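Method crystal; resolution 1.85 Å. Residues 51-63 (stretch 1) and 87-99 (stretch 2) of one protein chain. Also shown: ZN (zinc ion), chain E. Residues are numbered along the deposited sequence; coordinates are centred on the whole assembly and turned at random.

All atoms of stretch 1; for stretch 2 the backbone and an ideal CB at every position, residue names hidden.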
ATOM      1  N   LYS A  51      13.955   8.358  -0.587  1.00 28.53           N
ATOM      2  CA  LYS A  51      12.499   8.466  -0.700  1.00 25.68           C
ATOM      3  C   LYS A  51      11.806   7.527   0.289  1.00 23.24           C
ATOM      4  O   LYS A  51      12.182   6.364   0.426  1.00 22.08           O
ATOM      5  CB  LYS A  51      12.038   8.259  -2.142  1.00 26.27           C
ATOM      6  CG  LYS A  51      12.413   9.457  -3.060  1.00 28.26           C
ATOM      7  CD  LYS A  51      12.151   9.168  -4.535  1.00 31.59           C
ATOM      8  CE  LYS A  51      12.426  10.403  -5.390  1.00 34.11           C
ATOM      9  NZ  LYS A  51      12.836  10.013  -6.773  1.00 37.82           N
ATOM     10  N   LEU A  52      10.817   8.069   0.995  1.00 21.06           N
ATOM     11  CA  LEU A  52      10.124   7.294   2.017  1.00 19.09           C
ATOM     12  C   LEU A  52       8.611   7.491   1.923  1.00 16.99           C
ATOM     13  O   LEU A  52       8.117   8.612   1.761  1.00 16.43           O
ATOM     14  CB  LEU A  52      10.637   7.653   3.413  1.00 18.48           C
ATOM     15  CG  LEU A  52      10.040   6.879   4.612  1.00 19.26           C
ATOM     16  CD1 LEU A  52      11.046   6.744   5.722  1.00 20.31           C
ATOM     17  CD2 LEU A  52       8.711   7.519   5.150  1.00 19.64           C
ATOM     18  N   SER A  53       7.898   6.379   2.025  1.00 15.63           N
ATOM     19  CA  SER A  53       6.449   6.387   2.120  1.00 14.03           C
ATOM     20  C   SER A  53       6.115   5.482   3.305  1.00 13.53           C
ATOM     21  O   SER A  53       7.000   4.837   3.862  1.00 12.43           O
ATOM     22  CB  SER A  53       5.801   5.897   0.818  1.00 13.60           C
ATOM     23  OG  SER A  53       6.383   4.689   0.335  1.00 15.13           O
ATOM     24  N   VAL A  54       4.852   5.458   3.728  1.00 13.42           N
ATOM     25  CA  VAL A  54       4.495   4.574   4.844  1.00 11.85           C
ATOM     26  C   VAL A  54       3.291   3.726   4.473  1.00 12.25           C
ATOM     27  O   VAL A  54       2.487   4.109   3.624  1.00 11.62           O
ATOM     28  CB  VAL A  54       4.159   5.317   6.173  1.00 12.72           C
ATOM     29  CG1 VAL A  54       5.314   6.217   6.633  1.00 12.22           C
ATOM     30  CG2 VAL A  54       2.873   6.112   6.019  1.00 13.76           C
ATOM     31  N   HIS A  55       3.191   2.563   5.117  1.00 11.12           N
ATOM     32  CA  HIS A  55       1.937   1.789   5.099  1.00 11.84           C
ATOM     33  C   HIS A  55       1.268   2.004   6.440  1.00 11.69           C
ATOM     34  O   HIS A  55       1.840   1.705   7.492  1.00 11.83           O
ATOM     35  CB  HIS A  55       2.229   0.299   4.886  1.00 12.48           C
ATOM     36  CG  HIS A  55       1.029  -0.473   4.442  1.00 13.26           C
ATOM     37  ND1 HIS A  55      -0.157  -0.488   5.156  1.00 15.58           N
ATOM     38  CD2 HIS A  55       0.815  -1.222   3.337  1.00 17.48           C
ATOM     39  CE1 HIS A  55      -1.044  -1.226   4.505  1.00 16.25           C
ATOM     40  NE2 HIS A  55      -0.474  -1.692   3.408  1.00 17.53           N
ATOM     41  N   LEU A  56       0.064   2.586   6.418  1.00 11.37           N
ATOM     42  CA  LEU A  56      -0.692   2.855   7.620  1.00  9.99           C
ATOM     43  C   LEU A  56      -1.169   1.542   8.235  1.00 10.86           C
ATOM     44  O   LEU A  56      -1.153   0.520   7.565  1.00 11.05           O
ATOM     45  CB  LEU A  56      -1.866   3.792   7.318  1.00  9.25           C
ATOM     46  CG  LEU A  56      -1.447   5.177   6.813  1.00 10.59           C
ATOM     47  CD1 LEU A  56      -2.641   5.947   6.340  1.00 12.19           C
ATOM     48  CD2 LEU A  56      -0.746   5.967   7.962  1.00  9.93           C
ATOM     49  N   PRO A  57      -1.490   1.552   9.533  1.00 11.51           N
ATOM     50  CA  PRO A  57      -2.013   0.318  10.158  1.00 11.18           C
ATOM     51  C   PRO A  57      -3.226  -0.215   9.394  1.00 11.12           C
ATOM     52  O   PRO A  57      -3.965   0.585   8.769  1.00 11.54           O
ATOM     53  CB  PRO A  57      -2.435   0.803  11.553  1.00 10.00           C
ATOM     54  CG  PRO A  57      -1.437   1.965  11.828  1.00 12.68           C
ATOM     55  CD  PRO A  57      -1.381   2.659  10.509  1.00 11.16           C
ATOM     56  N   PHE A  58      -3.438  -1.539   9.437  1.00 11.57           N
ATOM     57  CA  PHE A  58      -4.592  -2.123   8.763  1.00 12.24           C
ATOM     58  C   PHE A  58      -5.165  -3.373   9.444  1.00 11.56           C
ATOM     59  O   PHE A  58      -6.332  -3.696   9.215  1.00 10.47           O
ATOM     60  CB  PHE A  58      -4.258  -2.483   7.311  1.00 11.79           C
ATOM     61  CG  PHE A  58      -3.244  -3.583   7.184  1.00 14.98           C
ATOM     62  CD1 PHE A  58      -3.653  -4.921   7.038  1.00 16.02           C
ATOM     63  CD2 PHE A  58      -1.877  -3.291   7.217  1.00 19.16           C
ATOM     64  CE1 PHE A  58      -2.720  -5.937   6.935  1.00 19.46           C
ATOM     65  CE2 PHE A  58      -0.915  -4.311   7.111  1.00 20.27           C
ATOM     66  CZ  PHE A  58      -1.336  -5.632   6.969  1.00 20.23           C
ATOM     67  N   TRP A  59      -4.335  -4.107  10.184  1.00 11.74           N
ATOM     68  CA  TRP A  59      -4.811  -5.386  10.729  1.00 12.40           C
ATOM     69  C   TRP A  59      -6.040  -5.165  11.604  1.00 11.67           C
ATOM     70  O   TRP A  59      -5.991  -4.389  12.556  1.00 10.90           O
ATOM     71  CB  TRP A  59      -3.716  -6.110  11.522  1.00 13.40           C
ATOM     72  CG  TRP A  59      -2.727  -6.848  10.679  1.00 15.89           C
ATOM     73  CD1 TRP A  59      -1.389  -6.589  10.580  1.00 17.26           C
ATOM     74  CD2 TRP A  59      -2.986  -7.980   9.830  1.00 18.51           C
ATOM     75  NE1 TRP A  59      -0.795  -7.495   9.732  1.00 18.57           N
ATOM     76  CE2 TRP A  59      -1.758  -8.342   9.237  1.00 19.95           C
ATOM     77  CE3 TRP A  59      -4.146  -8.696   9.485  1.00 18.98           C
ATOM     78  CZ2 TRP A  59      -1.640  -9.419   8.334  1.00 22.35           C
ATOM     79  CZ3 TRP A  59      -4.031  -9.771   8.577  1.00 23.08           C
ATOM     80  CH2 TRP A  59      -2.785 -10.114   8.018  1.00 21.44           C
ATOM     81  N   ASN A  60      -7.138  -5.874  11.283  1.00 11.50           N
ATOM     82  CA  ASN A  60      -8.375  -5.802  12.067  1.00 11.93           C
ATOM     83  C   ASN A  60      -9.010  -4.425  12.136  1.00 12.00           C
ATOM     84  O   ASN A  60      -9.774  -4.144  13.044  1.00 12.72           O
ATOM     85  CB  ASN A  60      -8.144  -6.331  13.487  1.00 11.95           C
ATOM     86  CG  ASN A  60      -7.591  -7.743  13.489  1.00 13.46           C
ATOM     87  OD1 ASN A  60      -6.439  -7.975  13.892  1.00 11.98           O
ATOM     88  ND2 ASN A  60      -8.398  -8.697  13.000  1.00 13.56           N
ATOM     89  N   LEU A  61      -8.697  -3.565  11.172  1.00 10.58           N
ATOM     90  CA  LEU A  61      -9.309  -2.243  11.154  1.00 10.63           C
ATOM     91  C   LEU A  61     -10.332  -2.109  10.031  1.00 10.86           C
ATOM     92  O   LEU A  61     -10.185  -2.710   8.970  1.00 11.30           O
ATOM     93  CB  LEU A  61      -8.232  -1.157  10.971  1.00  9.98           C
ATOM     94  CG  LEU A  61      -7.113  -1.177  12.035  1.00 11.24           C
ATOM     95  CD1 LEU A  61      -6.075  -0.075  11.776  1.00 11.05           C
ATOM     96  CD2 LEU A  61      -7.625  -1.103  13.464  1.00  9.34           C
ATOM     97  N   ASP A  62     -11.352  -1.281  10.272  1.00  9.74           N
ATOM     98  CA  ASP A  62     -12.355  -0.956   9.275  1.00  9.98           C
ATOM     99  C   ASP A  62     -13.151   0.256   9.760  1.00  9.30           C
ATOM    100  O   ASP A  62     -13.817   0.195  10.815  1.00  9.17           O
ATOM    101  CB  ASP A  62     -13.301  -2.164   9.041  1.00  9.58           C
ATOM    102  CG  ASP A  62     -14.333  -1.886   7.986  1.00 11.51           C
ATOM    103  OD1 ASP A  62     -14.200  -0.872   7.262  1.00 11.54           O
ATOM    104  OD2 ASP A  62     -15.296  -2.682   7.867  1.00 12.82           O
ATOM    105  N   LEU A  63     -13.086   1.348   8.992  1.00  9.01           N
ATOM    106  CA  LEU A  63     -13.889   2.538   9.292  1.00  9.49           C
ATOM    107  C   LEU A  63     -15.404   2.251   9.297  1.00 10.34           C
ATOM    108  O   LEU A  63     -16.181   2.989   9.925  1.00 10.76           O
ATOM    109  CB  LEU A  63     -13.575   3.680   8.304  1.00 10.22           C
ATOM    110  CG  LEU A  63     -12.178   4.310   8.441  1.00  8.90           C
ATOM    111  CD1 LEU A  63     -11.970   5.314   7.291  1.00 10.96           C
ATOM    112  CD2 LEU A  63     -12.052   5.014   9.827  1.00 12.33           C
ATOM    113  N   UNK A  87       6.110  13.220  10.189  1.00 20.41           N
ATOM    114  CA  UNK A  87       7.327  13.300  10.971  1.00 22.16           C
ATOM    115  C   UNK A  87       8.516  12.637  10.256  1.00 22.13           C
ATOM    116  O   UNK A  87       9.655  13.139  10.314  1.00 22.47           O
ATOM    117  CB  UNK A  87       7.105  12.650  12.338  1.00 22.16           C
ATOM    118  N   UNK A  88       8.255  11.524   9.576  1.00 20.69           N
ATOM    119  CA  UNK A  88       9.283  10.830   8.821  1.00 20.23           C
ATOM    120  C   UNK A  88       9.513  11.452   7.452  1.00 20.09           C
ATOM    121  O   UNK A  88      10.357  10.969   6.695  1.00 21.26           O
ATOM    122  CB  UNK A  88       8.909   9.355   8.664  1.00 20.23           C
ATOM    123  N   UNK A  89       8.778  12.519   7.131  1.00 19.32           N
ATOM    124  CA  UNK A  89       8.861  13.139   5.805  1.00 17.89           C
ATOM    125  C   UNK A  89       8.361  12.267   4.657  1.00 17.99           C
ATOM    126  O   UNK A  89       8.877  12.337   3.540  1.00 16.89           O
ATOM    127  CB  UNK A  89      10.313  13.533   5.525  1.00 17.89           C
ATOM    128  N   UNK A  90       7.350  11.436   4.925  1.00 16.85           N
ATOM    129  CA  UNK A  90       6.783  10.569   3.887  1.00 16.58           C
ATOM    130  C   UNK A  90       6.114  11.355   2.798  1.00 16.08           C
ATOM    131  O   UNK A  90       5.447  12.365   3.073  1.00 17.23           O
ATOM    132  CB  UNK A  90       5.778   9.588   4.495  1.00 16.58           C
ATOM    133  N   UNK A  91       6.274  10.909   1.563  1.00 15.40           N
ATOM    134  CA  UNK A  91       5.562  11.539   0.453  1.00 16.16           C
ATOM    135  C   UNK A  91       4.142  10.983   0.328  1.00 15.41           C
ATOM    136  O   UNK A  91       3.211  11.724   0.003  1.00 13.89           O
ATOM    137  CB  UNK A  91       6.327  11.332  -0.856  1.00 16.16           C
ATOM    138  N   UNK A  92       3.996   9.696   0.658  1.00 14.84           N
ATOM    139  CA  UNK A  92       2.711   8.987   0.474  1.00 13.64           C
ATOM    140  C   UNK A  92       2.421   8.092   1.673  1.00 13.14           C
ATOM    141  O   UNK A  92       3.351   7.655   2.377  1.00 12.45           O
ATOM    142  CB  UNK A  92       2.729   8.153  -0.808  1.00 13.64           C
ATOM    143  N   UNK A  93       1.128   7.805   1.899  1.00 12.76           N
ATOM    144  CA  UNK A  93       0.718   6.883   2.969  1.00 12.42           C
ATOM    145  C   UNK A  93      -0.330   5.978   2.371  1.00 12.11           C
ATOM    146  O   UNK A  93      -1.308   6.460   1.755  1.00 12.85           O
ATOM    147  CB  UNK A  93       0.186   7.618   4.201  1.00 12.42           C
ATOM    148  N   UNK A  94      -0.147   4.677   2.559  1.00 12.00           N
ATOM    149  CA  UNK A  94      -1.015   3.685   1.906  1.00 11.25           C
ATOM    150  C   UNK A  94      -1.895   3.049   2.971  1.00 10.68           C
ATOM    151  O   UNK A  94      -1.432   2.792   4.091  1.00 11.54           O
ATOM    152  CB  UNK A  94      -0.198   2.623   1.168  1.00 11.25           C
ATOM    153  N   UNK A  95      -3.158   2.765   2.615  1.00  9.96           N
ATOM    154  CA  UNK A  95      -4.080   2.155   3.576  1.00 10.75           C
ATOM    155  C   UNK A  95      -5.042   1.236   2.811  1.00 10.20           C
ATOM    156  O   UNK A  95      -5.162   1.313   1.568  1.00 10.30           O
ATOM    157  CB  UNK A  95      -4.847   3.222   4.360  1.00 10.75           C
ATOM    158  N   UNK A  96      -5.682   0.324   3.545  1.00 10.49           N
ATOM    159  CA  UNK A  96      -6.663  -0.596   2.953  1.00 10.86           C
ATOM    160  C   UNK A  96      -8.079  -0.090   3.186  1.00 10.34           C
ATOM    161  O   UNK A  96      -8.299   0.695   4.109  1.00 10.88           O
ATOM    162  CB  UNK A  96      -6.506  -2.002   3.534  1.00 10.86           C
ATOM    163  N   UNK A  97      -9.049  -0.579   2.404  1.00  9.95           N
ATOM    164  CA  UNK A  97     -10.452  -0.120   2.592  1.00 10.56           C
ATOM    165  C   UNK A  97     -11.132  -0.627   3.872  1.00 11.34           C
ATOM    166  O   UNK A  97     -12.147  -0.052   4.310  1.00 11.74           O
ATOM    167  CB  UNK A  97     -11.292  -0.564   1.392  1.00 10.56           C
ATOM    168  N   UNK A  98     -10.614  -1.709   4.442  1.00  9.76           N
ATOM    169  CA  UNK A  98     -11.239  -2.293   5.627  1.00 10.18           C
ATOM    170  C   UNK A  98     -12.260  -3.380   5.276  1.00 10.26           C
ATOM    171  O   UNK A  98     -12.784  -4.059   6.173  1.00 10.24           O
ATOM    172  CB  UNK A  98     -11.918  -1.195   6.448  1.00 10.18           C
ATOM    173  N   UNK A  99     -12.521  -3.567   3.984  1.00  8.96           N
ATOM    174  CA  UNK A  99     -13.546  -4.553   3.559  1.00  9.29           C
ATOM    175  C   UNK A  99     -13.126  -5.981   4.012  1.00 10.29           C
ATOM    176  O   UNK A  99     -11.958  -6.353   3.864  1.00 11.43           O
ATOM    177  CB  UNK A  99     -13.734  -4.509   2.041  1.00  9.29           C
TER
HETATM  178 ZN    ZN E 255      -1.162  -3.258   1.879  1.00 67.65          ZN

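At position 87 the ideal CB has nothing of stretch 1 within 5.5 Å, so the contact sets no preference; the residue is Glu87. At position 88 the CB points toward stretch 1 and lies 4.0 Å from Leu52 CD2 and 5.2 Å from Val54 CG1, an apolar surface that would suit leucine, isoleucine, valine or methionine. It is Leu88, whose CD1 reaches to 4.2 Å from Val54 CG1.

Position 89 has phi/psi of 66/33. Positive phi favours glycine, though asparagine is often tolerated, and stretch 1 offers its CB no neighbour. The residue is Gly89, which ends a helix in a Schellman motif; a water accepts from Leu52 N (3.0 Å) and donates to Gly89 O (3.0 Å).

At 90 the CB is wedged 3.6 Å from Leu52 CD2 and 4.0 Å from both Val54 CG1 and Ser53 CA, so a small apolar group fits best. Ala90 packs its CB 3.7 Å from Leu52 CD2, while its CA makes a CA-H...O contact with Leu52 O at 3.2 Å.

Position 91 points sideways, its CB 4.2 Å from Leu52 O, and many polar residues could be accommodated. Asp91 N donates to Leu52 O (3.0 Å). Asp91 OD1 also lies 3.1 Å from Leu52 O, but both are acceptors and do not bond; the carboxylate is satisfied elsewhere in the structure.

At 92 the sideways CB is 4.1 Å from Ser53 CB, leaving the choice wide. Arg92 leads its end away from stretch 1, and its carbonyl O accepts from Val54 N (3.0 Å).

Position 93 pairs with Val54 in a parallel bridge, its CB on the same face of the sheet, 3.6 Å from Val54 CG2 and 3.9 Å from Leu56 CD1. This closeness favours a small residue, and Ala93 fills the space with its methyl alone.

Position 94 pairs with His55 and shares its face; the CB is 4.5 Å from His55 CD2, and a beta-branched residue would suit the strand. Val94 places CG1 4.3 Å from His55 NE2. Its N donates to Val54 O (2.9 Å), and its O accepts from Leu56 N (2.8 Å).

At 95 the CB is 4.0 Å from Leu56 CD1, favouring an apolar residue of open size. Phe95 keeps that CB contact while its ring leads away.

At position 96 the ideal CB points toward stretch 1, 4.4 Å from Phe58 CB and 5.7 Å from ZN, so a long metal ligand would suit, histidine best and glutamate perhaps. His96 NE2 binds ZN at 2.4 Å, joining His55 NE2 at 2.3 Å, while Phe58 CB lies over its ring face.

Position 97 points away, with no atom of stretch 1 within 5.5 Å of its CB, so stretch 1 sets no preference; Ser97 OG accepts from the backbone N of position 99 (3.2 Å). At 98 an ideal CB would clash with Asp62 OD1 at 2.4 Å, and the backbone angles independently call for glycine: Gly98. Position 99 points away and is unconstrained here; it is Ile99.

Stretch 2, residues 87-99: ELGADRAVFHSGI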
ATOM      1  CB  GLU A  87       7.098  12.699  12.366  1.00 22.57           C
ATOM      2  CG  GLU A  87       8.367  12.540  13.199  1.00 27.44           C
ATOM      3  CD  GLU A  87       8.112  12.004  14.607  1.00 31.59           C
ATOM      4  OE1 GLU A  87       6.958  11.598  14.917  1.00 30.53           O
ATOM      5  OE2 GLU A  87       9.087  11.999  15.398  1.00 33.62           O
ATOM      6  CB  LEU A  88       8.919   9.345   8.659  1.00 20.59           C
ATOM      7  CG  LEU A  88       8.845   8.498   9.933  1.00 20.61           C
ATOM      8  CD1 LEU A  88       8.165   7.183   9.577  1.00 20.38           C
ATOM      9  CD2 LEU A  88      10.244   8.252  10.511  1.00 19.80           C
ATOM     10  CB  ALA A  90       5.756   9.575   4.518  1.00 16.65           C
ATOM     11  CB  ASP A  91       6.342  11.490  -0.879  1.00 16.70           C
ATOM     12  CG  ASP A  91       6.634  10.053  -1.385  1.00 19.96           C
ATOM     13  OD1 ASP A  91       6.334   9.038  -0.701  1.00 19.96           O
ATOM     14  OD2 ASP A  91       7.170   9.952  -2.514  1.00 22.08           O
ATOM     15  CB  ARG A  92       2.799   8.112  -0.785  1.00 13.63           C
ATOM     16  CG  ARG A  92       2.941   8.897  -2.072  1.00 15.09           C
ATOM     17  CD  ARG A  92       3.618   8.104  -3.187  1.00 19.30           C
ATOM     18  NE  ARG A  92       3.550   8.886  -4.424  1.00 20.10           N
ATOM     19  CZ  ARG A  92       3.429   8.383  -5.649  1.00 23.15           C
ATOM     20  NH1 ARG A  92       3.345   7.077  -5.842  1.00 19.71           N
ATOM     21  NH2 ARG A  92       3.374   9.212  -6.692  1.00 23.33           N
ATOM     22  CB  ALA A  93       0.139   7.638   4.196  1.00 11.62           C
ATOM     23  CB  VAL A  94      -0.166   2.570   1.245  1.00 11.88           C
ATOM     24  CG1 VAL A  94      -1.073   1.519   0.591  1.00 13.96           C
ATOM     25  CG2 VAL A  94       0.790   3.169   0.182  1.00 12.30           C
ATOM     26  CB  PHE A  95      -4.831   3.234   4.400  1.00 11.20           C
ATOM     27  CG  PHE A  95      -5.919   3.925   3.621  1.00 12.64           C
ATOM     28  CD1 PHE A  95      -5.604   4.964   2.745  1.00 14.46           C
ATOM     29  CD2 PHE A  95      -7.256   3.531   3.750  1.00 14.36           C
ATOM     30  CE1 PHE A  95      -6.592   5.585   1.989  1.00 13.91           C
ATOM     31  CE2 PHE A  95      -8.269   4.155   2.999  1.00 13.70           C
ATOM     32  CZ  PHE A  95      -7.931   5.189   2.118  1.00 15.39           C
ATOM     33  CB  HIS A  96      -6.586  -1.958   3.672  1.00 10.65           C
ATOM     34  CG  HIS A  96      -5.320  -2.708   3.417  1.00 13.99           C
ATOM     35  ND1 HIS A  96      -5.118  -3.983   3.905  1.00 16.52           N
ATOM     36  CD2 HIS A  96      -4.208  -2.394   2.716  1.00 17.66           C
ATOM     37  CE1 HIS A  96      -3.922  -4.410   3.537  1.00 17.17           C
ATOM     38  NE2 HIS A  96      -3.346  -3.461   2.827  1.00 18.45           N
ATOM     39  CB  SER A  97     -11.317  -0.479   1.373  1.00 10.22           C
ATOM     40  OG  SER A  97     -11.682  -1.861   1.411  1.00  8.96           O
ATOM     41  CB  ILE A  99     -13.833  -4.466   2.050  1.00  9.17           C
ATOM     42  CG1 ILE A  99     -15.152  -5.203   1.721  1.00  8.44           C
ATOM     43  CG2 ILE A  99     -12.639  -5.062   1.199  1.00  9.09           C
ATOM     44  CD1 ILE A  99     -15.526  -5.199   0.205  1.00 11.15           C
TER
HETATM   45  O   HOH W   1      10.306  10.999   1.311  1.00 30.63           O
HETATM   46  O   HOH W   2      -5.751   0.468   6.544  1.00 11.84           O
HETATM   47  O   HOH W   3     -11.688   1.483   6.536  1.00 16.33           O
HETATM   48  O   HOH W   4       0.740  -3.996   1.370  1.00 27.13           O
HETATM   49  O   HOH W   5      -0.852  -5.352   3.130  1.00 30.78           O
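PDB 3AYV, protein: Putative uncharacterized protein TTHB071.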